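Local coordinates for A-type flavoprotein (Giardia intestinalis, PDB 2Q9U) that probably scavenges oxygen, reducing it at a diiron centre with electrons passed on by a bound flavin mononucleotide, at residues A[259-264]-A[272-277]; A[279-282]-A[287-290]; A[308-313]-A[397-402]. All coordinates share one frame; numbering follows the deposited sequence.

Interaction 1 (A[259-264]-A[272-277]); sequences VTVVLD and RMALAL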
loop_
_atom_site.group_PDB
_atom_site.type_symbol
_atom_site.label_atom_id
_atom_site.label_comp_id
_atom_site.label_asym_id
_atom_site.label_seq_id
_atom_site.Cartn_x
_atom_site.Cartn_y
_atom_site.Cartn_z
ATOM N N VAL A 259 -8.444 -18.279 -20.083
ATOM C CA VAL A 259 -7.614 -17.255 -20.678
ATOM C C VAL A 259 -7.358 -16.173 -19.618
ATOM O O VAL A 259 -8.300 -15.726 -18.961
ATOM C CB VAL A 259 -8.307 -16.629 -21.901
ATOM C CG1 VAL A 259 -7.411 -15.499 -22.515
ATOM C CG2 VAL A 259 -8.583 -17.705 -22.946
ATOM N N THR A 260 -6.092 -15.811 -19.427
ATOM C CA THR A 260 -5.733 -14.651 -18.559
ATOM C C THR A 260 -5.110 -13.513 -19.373
ATOM O O THR A 260 -4.192 -13.766 -20.166
ATOM C CB THR A 260 -4.760 -15.060 -17.439
ATOM O OG1 THR A 260 -5.378 -16.071 -16.635
ATOM C CG2 THR A 260 -4.375 -13.829 -16.523
ATOM N N VAL A 261 -5.590 -12.272 -19.160
ATOM C CA VAL A 261 -4.987 -11.096 -19.786
ATOM C C VAL A 261 -4.239 -10.302 -18.699
ATOM O O VAL A 261 -4.795 -10.038 -17.636
ATOM C CB VAL A 261 -6.024 -10.195 -20.478
ATOM C CG1 VAL A 261 -5.320 -9.002 -21.145
ATOM C CG2 VAL A 261 -6.780 -11.008 -21.531
ATOM N N VAL A 262 -2.967 -10.022 -18.934
ATOM C CA VAL A 262 -2.146 -9.288 -17.975
ATOM C C VAL A 262 -1.764 -7.965 -18.644
ATOM O O VAL A 262 -1.256 -7.958 -19.774
ATOM C CB VAL A 262 -0.859 -10.073 -17.599
ATOM C CG1 VAL A 262 0.026 -9.264 -16.620
ATOM C CG2 VAL A 262 -1.229 -11.445 -16.975
ATOM N N LEU A 263 -2.039 -6.846 -17.984
ATOM C CA LEU A 263 -1.754 -5.577 -18.642
ATOM C C LEU A 263 -1.499 -4.454 -17.672
ATOM O O LEU A 263 -1.673 -4.594 -16.457
ATOM C CB LEU A 263 -2.903 -5.154 -19.595
ATOM C CG LEU A 263 -4.189 -4.584 -18.973
ATOM C CD1 LEU A 263 -4.957 -3.694 -19.952
ATOM C CD2 LEU A 263 -5.075 -5.676 -18.396
ATOM N N ASP A 264 -1.113 -3.320 -18.233
ATOM C CA ASP A 264 -1.217 -2.082 -17.493
ATOM C C ASP A 264 -1.708 -1.040 -18.509
ATOM O O ASP A 264 -1.657 -1.263 -19.714
ATOM C CB ASP A 264 0.139 -1.698 -16.883
ATOM C CG ASP A 264 0.011 -0.765 -15.675
ATOM O OD1 ASP A 264 -1.067 -0.136 -15.498
ATOM O OD2 ASP A 264 1.006 -0.641 -14.921
ATOM N N ARG A 272 -9.939 -0.971 -22.029
ATOM C CA ARG A 272 -11.225 -1.225 -22.699
ATOM C C ARG A 272 -11.103 -2.279 -23.817
ATOM O O ARG A 272 -11.983 -3.128 -23.976
ATOM C CB ARG A 272 -11.829 0.054 -23.279
ATOM C CG ARG A 272 -13.200 -0.162 -23.966
ATOM C CD ARG A 272 -14.274 -0.412 -22.911
ATOM N NE ARG A 272 -15.576 -0.870 -23.430
ATOM C CZ ARG A 272 -15.855 -2.104 -23.865
ATOM N NH1 ARG A 272 -14.924 -3.051 -23.936
ATOM N NH2 ARG A 272 -17.087 -2.377 -24.264
ATOM N N MET A 273 -10.017 -2.231 -24.573
ATOM C CA MET A 273 -9.795 -3.259 -25.590
ATOM C C MET A 273 -9.626 -4.629 -24.931
ATOM O O MET A 273 -10.099 -5.656 -25.462
ATOM C CB MET A 273 -8.588 -2.938 -26.440
ATOM C CG MET A 273 -8.788 -1.744 -27.319
ATOM S SD MET A 273 -9.743 -2.200 -28.765
ATOM C CE MET A 273 -8.399 -2.914 -29.731
ATOM N N ALA A 274 -8.946 -4.645 -23.780
ATOM C CA ALA A 274 -8.783 -5.877 -22.999
ATOM C C ALA A 274 -10.118 -6.467 -22.635
ATOM O O ALA A 274 -10.287 -7.693 -22.713
ATOM C CB ALA A 274 -7.941 -5.633 -21.719
ATOM N N LEU A 275 -11.075 -5.618 -22.235
ATOM C CA LEU A 275 -12.402 -6.126 -21.867
ATOM C C LEU A 275 -13.123 -6.774 -23.063
ATOM O O LEU A 275 -13.812 -7.784 -22.919
ATOM C CB LEU A 275 -13.276 -5.009 -21.255
ATOM C CG LEU A 275 -12.920 -4.515 -19.845
ATOM C CD1 LEU A 275 -13.703 -3.226 -19.527
ATOM C CD2 LEU A 275 -13.215 -5.614 -18.793
ATOM N N ALA A 276 -13.002 -6.164 -24.239
ATOM C CA ALA A 276 -13.626 -6.720 -25.452
ATOM C C ALA A 276 -12.998 -8.075 -25.816
ATOM O O ALA A 276 -13.704 -9.030 -26.165
ATOM C CB ALA A 276 -13.497 -5.728 -26.650
ATOM N N LEU A 277 -11.675 -8.137 -25.751
ATOM C CA LEU A 277 -10.956 -9.391 -25.983
ATOM C C LEU A 277 -11.435 -10.473 -25.008
ATOM O O LEU A 277 -11.642 -11.627 -25.383
ATOM C CB LEU A 277 -9.449 -9.186 -25.858
ATOM C CG LEU A 277 -8.606 -10.407 -26.236
ATOM C CD1 LEU A 277 -7.561 -10.042 -27.262
ATOM C CD2 LEU A 277 -7.933 -10.989 -25.034
#
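V261 and L277 meet as two branched tips, CG2 of the valine lying 3.7 Å from CD2 of the leucine, with the two side chains set at a slant to one another. With CG1 of V261 anti to the backbone N (chi1 -178°), CG2 stands beside that N and is the branch that meets the leucine, one helical turn beyond A274. Its other methyl, CG1, faces A274 more loosely, at 4.3 Å from CB. That alanine methyl is shared: from the next inward-facing position of the strand, L263 brings CD1 to within 4.0 Å of A274 CB. Two strand residues therefore straddle one small helix residue. The segment axes pass 9.9 Å apart and run almost exactly antiparallel, at 175°. All four side chains are buried and apolar. L290 of the neighbouring strand also touches both L263 and A274, while L263 packs near T270, an FMN-binding residue. This is the first strand and first helix of the flavodoxin-like fold, part of the beta-alpha-beta unit that strand 287-292 completes; the first residues of that helix, T269 and T270, bind FMN.

Interaction 2 (A[279-282]-A[287-290]); sequences DGAR and ETVL. With NO3 (nitrate ion), chain E.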
loop_
_atom_site.group_PDB
_atom_site.type_symbol
_atom_site.label_atom_id
_atom_site.label_comp_id
_atom_site.label_asym_id
_atom_site.label_seq_id
_atom_site.Cartn_x
_atom_site.Cartn_y
_atom_site.Cartn_z
ATOM N N ASP A 279 -14.322 -10.749 -23.370
ATOM C CA ASP A 279 -15.641 -11.249 -23.765
ATOM C C ASP A 279 -15.574 -12.231 -24.922
ATOM O O ASP A 279 -16.302 -13.205 -24.909
ATOM C CB ASP A 279 -16.655 -10.134 -24.045
ATOM C CG ASP A 279 -17.580 -9.885 -22.858
ATOM O OD1 ASP A 279 -17.086 -9.901 -21.695
ATOM O OD2 ASP A 279 -18.803 -9.696 -23.085
ATOM N N GLY A 280 -14.709 -11.974 -25.898
ATOM C CA GLY A 280 -14.504 -12.896 -27.015
ATOM C C GLY A 280 -14.059 -14.239 -26.460
ATOM O O GLY A 280 -14.617 -15.281 -26.792
ATOM N N ALA A 281 -13.077 -14.215 -25.565
ATOM C CA ALA A 281 -12.577 -15.458 -24.992
ATOM C C ALA A 281 -13.662 -16.192 -24.190
ATOM O O ALA A 281 -13.761 -17.432 -24.250
ATOM C CB ALA A 281 -11.307 -15.205 -24.145
ATOM N N ARG A 282 -14.487 -15.423 -23.476
ATOM C CA ARG A 282 -15.510 -15.966 -22.606
ATOM C C ARG A 282 -16.577 -16.682 -23.446
ATOM O O ARG A 282 -17.125 -17.710 -23.033
ATOM C CB ARG A 282 -16.162 -14.862 -21.761
ATOM C CG ARG A 282 -16.997 -15.429 -20.601
ATOM C CD ARG A 282 -17.955 -14.428 -19.970
ATOM N NE ARG A 282 -18.727 -15.079 -18.896
ATOM C CZ ARG A 282 -19.815 -15.820 -19.069
ATOM N NH1 ARG A 282 -20.317 -16.005 -20.293
ATOM N NH2 ARG A 282 -20.426 -16.364 -18.007
ATOM N N GLU A 287 -13.130 -19.762 -18.854
ATOM C CA GLU A 287 -12.983 -18.758 -17.798
ATOM C C GLU A 287 -12.024 -17.669 -18.308
ATOM O O GLU A 287 -11.082 -17.955 -19.075
ATOM C CB GLU A 287 -12.387 -19.362 -16.515
ATOM C CG GLU A 287 -12.374 -18.298 -15.397
ATOM C CD GLU A 287 -11.829 -18.762 -14.080
ATOM O OE1 GLU A 287 -11.131 -19.799 -14.045
ATOM O OE2 GLU A 287 -12.094 -18.051 -13.081
ATOM N N THR A 288 -12.277 -16.419 -17.903
ATOM C CA THR A 288 -11.425 -15.295 -18.285
ATOM C C THR A 288 -11.097 -14.487 -17.026
ATOM O O THR A 288 -11.974 -14.209 -16.228
ATOM C CB THR A 288 -12.111 -14.357 -19.309
ATOM O OG1 THR A 288 -13.296 -13.792 -18.728
ATOM C CG2 THR A 288 -12.473 -15.113 -20.595
ATOM N N VAL A 289 -9.823 -14.150 -16.863
ATOM C CA VAL A 289 -9.328 -13.360 -15.738
ATOM C C VAL A 289 -8.566 -12.175 -16.347
ATOM O O VAL A 289 -7.749 -12.347 -17.244
ATOM C CB VAL A 289 -8.397 -14.239 -14.814
ATOM C CG1 VAL A 289 -7.700 -13.391 -13.724
ATOM C CG2 VAL A 289 -9.188 -15.381 -14.172
ATOM N N LEU A 290 -8.866 -10.968 -15.871
ATOM C CA LEU A 290 -8.103 -9.794 -16.246
ATOM C C LEU A 290 -7.304 -9.331 -15.044
ATOM O O LEU A 290 -7.873 -9.119 -13.965
ATOM C CB LEU A 290 -9.059 -8.677 -16.727
ATOM C CG LEU A 290 -8.432 -7.315 -17.136
ATOM C CD1 LEU A 290 -9.300 -6.699 -18.191
ATOM C CD2 LEU A 290 -8.275 -6.337 -15.965
HETATM N N NO3 E . -23.472 -17.829 -18.935
HETATM O O1 NO3 E . -22.280 -18.566 -18.910
HETATM O O2 NO3 E . -24.175 -17.569 -17.743
HETATM O O3 NO3 E . -23.921 -17.345 -20.174
HETATM O O HOH W 1 -15.079 -11.902 -19.666
#
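The backbones of helical A281-R282 and strand residue T288 draw together where the chain turns from helix 269-283 into strand 287-292, the CA atoms of R282 and T288 lying 6.0 Å apart. T288 carries the contact with its methyl. CG2 sits 3.7 Å from A281 CB, and it also rests over the helix backbone, 3.5 Å from R282 N. The first carbon of the arginine side chain adds a looser flank, R282 CB being 3.9 Å from T288 CG2. The threonine torsion (chi1 62°) divides the work: the methyl is directed at the helix, while the hydroxyl is turned to a water, 2.8 Å from T288 OG1. That water also makes a weak bond to D279 OD1, a water-mediated link between helix and strand. Beyond CB, the arginine leaves the contact. Its chain runs extended from CG to NE and carries the guanidinium to the second subunit, where NH1 bonds to Q9 and NE to the carbonyl of S180. A nitrate, probably from the crystallisation liquor, lies at the guanidinium edge and accepts a bond from R282 NH2 to its O1 (3.0 Å, N-H...O angle 153°). Methyl packing thus closes the helix onto the edge of the sheet, whereas D279 OD2, R282 NE and NH1 reach the second subunit, as does T288 N, bonded to S180 OG there. For D279, whose OD2 meets R68 in a salt bridge and the backbone N of Q9, both of that subunit, these partners would be expected to favour the ionised form.

Interaction 3 (A[308-313]-A[397-402]); sequences SGAVAF and VDLGKR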
loop_
_atom_site.group_PDB
_atom_site.type_symbol
_atom_site.label_atom_id
_atom_site.label_comp_id
_atom_site.label_asym_id
_atom_site.label_seq_id
_atom_site.Cartn_x
_atom_site.Cartn_y
_atom_site.Cartn_z
ATOM N N SER A 308 -3.668 -21.298 -17.013
ATOM C CA SER A 308 -4.357 -20.798 -18.204
ATOM C C SER A 308 -3.951 -21.662 -19.391
ATOM O O SER A 308 -2.794 -22.112 -19.482
ATOM C CB SER A 308 -3.963 -19.330 -18.490
ATOM O OG SER A 308 -4.409 -18.463 -17.467
ATOM N N GLY A 309 -4.894 -21.850 -20.304
ATOM C CA GLY A 309 -4.655 -22.533 -21.567
ATOM C C GLY A 309 -4.118 -21.555 -22.594
ATOM O O GLY A 309 -3.539 -21.967 -23.585
ATOM N N ALA A 310 -4.284 -20.258 -22.325
ATOM C CA ALA A 310 -3.762 -19.205 -23.184
ATOM C C ALA A 310 -3.675 -17.886 -22.414
ATOM O O ALA A 310 -4.445 -17.643 -21.472
ATOM C CB ALA A 310 -4.659 -19.004 -24.442
ATOM N N VAL A 311 -2.785 -17.019 -22.875
ATOM C CA VAL A 311 -2.598 -15.711 -22.216
ATOM C C VAL A 311 -2.531 -14.563 -23.224
ATOM O O VAL A 311 -2.236 -14.761 -24.413
ATOM C CB VAL A 311 -1.317 -15.673 -21.311
ATOM C CG1 VAL A 311 -1.425 -16.680 -20.176
ATOM C CG2 VAL A 311 0.011 -15.893 -22.133
ATOM N N ALA A 312 -2.799 -13.363 -22.729
ATOM C CA ALA A 312 -2.464 -12.139 -23.471
ATOM C C ALA A 312 -1.754 -11.136 -22.550
ATOM O O ALA A 312 -2.081 -11.036 -21.353
ATOM C CB ALA A 312 -3.738 -11.513 -24.093
ATOM N N PHE A 313 -0.764 -10.432 -23.108
ATOM C CA PHE A 313 -0.090 -9.353 -22.410
ATOM C C PHE A 313 -0.230 -8.058 -23.194
ATOM O O PHE A 313 -0.087 -8.032 -24.435
ATOM C CB PHE A 313 1.381 -9.671 -22.206
ATOM C CG PHE A 313 1.645 -10.606 -21.043
ATOM C CD1 PHE A 313 1.313 -11.970 -21.135
ATOM C CD2 PHE A 313 2.209 -10.134 -19.871
ATOM C CE1 PHE A 313 1.548 -12.855 -20.070
ATOM C CE2 PHE A 313 2.483 -11.027 -18.795
ATOM C CZ PHE A 313 2.133 -12.385 -18.899
ATOM N N VAL A 397 -12.048 -14.486 -29.249
ATOM C CA VAL A 397 -12.709 -15.732 -29.611
ATOM C C VAL A 397 -11.631 -16.727 -30.028
ATOM O O VAL A 397 -11.623 -17.870 -29.556
ATOM C CB VAL A 397 -13.756 -15.558 -30.762
ATOM C CG1 VAL A 397 -14.391 -16.943 -31.150
ATOM C CG2 VAL A 397 -14.857 -14.610 -30.360
ATOM N N ASP A 398 -10.718 -16.281 -30.900
ATOM C CA ASP A 398 -9.668 -17.124 -31.464
ATOM C C ASP A 398 -8.707 -17.577 -30.360
ATOM O O ASP A 398 -8.238 -18.723 -30.351
ATOM C CB ASP A 398 -8.890 -16.361 -32.560
ATOM C CG ASP A 398 -7.636 -17.130 -33.057
ATOM O OD1 ASP A 398 -7.770 -18.154 -33.765
ATOM O OD2 ASP A 398 -6.509 -16.720 -32.761
ATOM N N LEU A 399 -8.402 -16.664 -29.439
ATOM C CA LEU A 399 -7.525 -17.004 -28.324
ATOM C C LEU A 399 -8.135 -18.062 -27.413
ATOM O O LEU A 399 -7.419 -18.963 -26.929
ATOM C CB LEU A 399 -7.152 -15.743 -27.527
ATOM C CG LEU A 399 -6.132 -15.876 -26.382
ATOM C CD1 LEU A 399 -4.790 -16.422 -26.861
ATOM C CD2 LEU A 399 -5.933 -14.501 -25.727
ATOM N N GLY A 400 -9.441 -17.932 -27.163
ATOM C CA GLY A 400 -10.216 -18.887 -26.369
ATOM C C GLY A 400 -10.225 -20.272 -27.019
ATOM O O GLY A 400 -9.997 -21.298 -26.353
ATOM N N LYS A 401 -10.534 -20.310 -28.315
ATOM C CA LYS A 401 -10.416 -21.557 -29.102
ATOM C C LYS A 401 -9.025 -22.175 -29.011
ATOM O O LYS A 401 -8.923 -23.389 -28.873
ATOM C CB LYS A 401 -10.781 -21.371 -30.582
ATOM C CG LYS A 401 -12.272 -21.087 -30.813
ATOM C CD LYS A 401 -12.499 -20.672 -32.256
ATOM C CE LYS A 401 -13.968 -20.365 -32.529
ATOM N NZ LYS A 401 -14.121 -19.701 -33.889
ATOM N N ARG A 402 -7.971 -21.357 -29.135
ATOM C CA ARG A 402 -6.599 -21.845 -28.972
ATOM C C ARG A 402 -6.282 -22.353 -27.568
ATOM O O ARG A 402 -5.529 -23.307 -27.425
ATOM C CB ARG A 402 -5.582 -20.786 -29.377
ATOM C CG ARG A 402 -5.528 -20.524 -30.888
ATOM C CD ARG A 402 -4.721 -19.246 -31.156
ATOM N NE ARG A 402 -4.656 -18.898 -32.582
ATOM C CZ ARG A 402 -3.840 -19.479 -33.459
ATOM N NH1 ARG A 402 -3.034 -20.451 -33.069
ATOM N NH2 ARG A 402 -3.850 -19.095 -34.734
#
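A310 and A312 receive the side chain of L399 from the helix, and the two residues ahead of them lead the chain into place. S308 lies before the contact, its hydroxyl bonded to T260 of the adjacent strand and to the carbonyl of H304. G309 follows, with its backbone paired to K258, and brings the chain to A310, whose methyl points at the helix. Here the packing is tight: A310 CB lies 3.5 Å from L399 CD1 and 3.7 Å from the carbonyl L399 O, so the small side chain meets both the leucine tip and the helix backbone. V311 turns its side chain to the other side of the sheet, toward I339 and A344, and presents its carbonyl instead; V311 O lies 3.9 Å from both L399 CD1 and CD2, in van der Waals contact with the two prongs of the fork. At A312 the methyl faces the helix again and touches the second branch, with CB 4.1 Å from L399 CD2. The leucine thus forks between two alanines of the strand, one branch to each. It is placed there by a CG anti to the backbone N (chi1 -175°). On the flank of the helix, R402 NE forms a salt bridge with D398 OD2 one turn earlier (2.9 Å); the acceptor lies nearly in the guanidinium plane and is met on its syn side, 28° out of the carboxylate plane. The same arginine makes a cation-pi contact with Y373. The strand and helix segments run at 143° to one another, their axes 8.3 Å apart. Strand 310-314 is the central strand of the five-stranded parallel sheet, between 258-263 and 344-350; helix 386-409 covers it beside helix 269-283, with L399 also reaching V259 and L277.

Overall arrangement
All three contacts are buried, belong to the flavodoxin-like domain and pin helices to one face of its parallel sheet. Interactions 1 and 2 share helix 269-283, its middle lying on strand 258-263 and its end on the edge strand 287-292. Interaction 3 brings the late helix 386-409 onto the central strand 310-314. Backbone pairing of strand 258-263 with both neighbours links the three, and V259 packs between A281 and L399. Interactions 1 and 3 are purely apolar across their segments; interaction 2 adds a bridging water. The second subunit makes polar bonds to interaction 2 and packs on outer helix residues of interaction 1, while no other chain touches interaction 3. FMN lies closest to interaction 1, through L263.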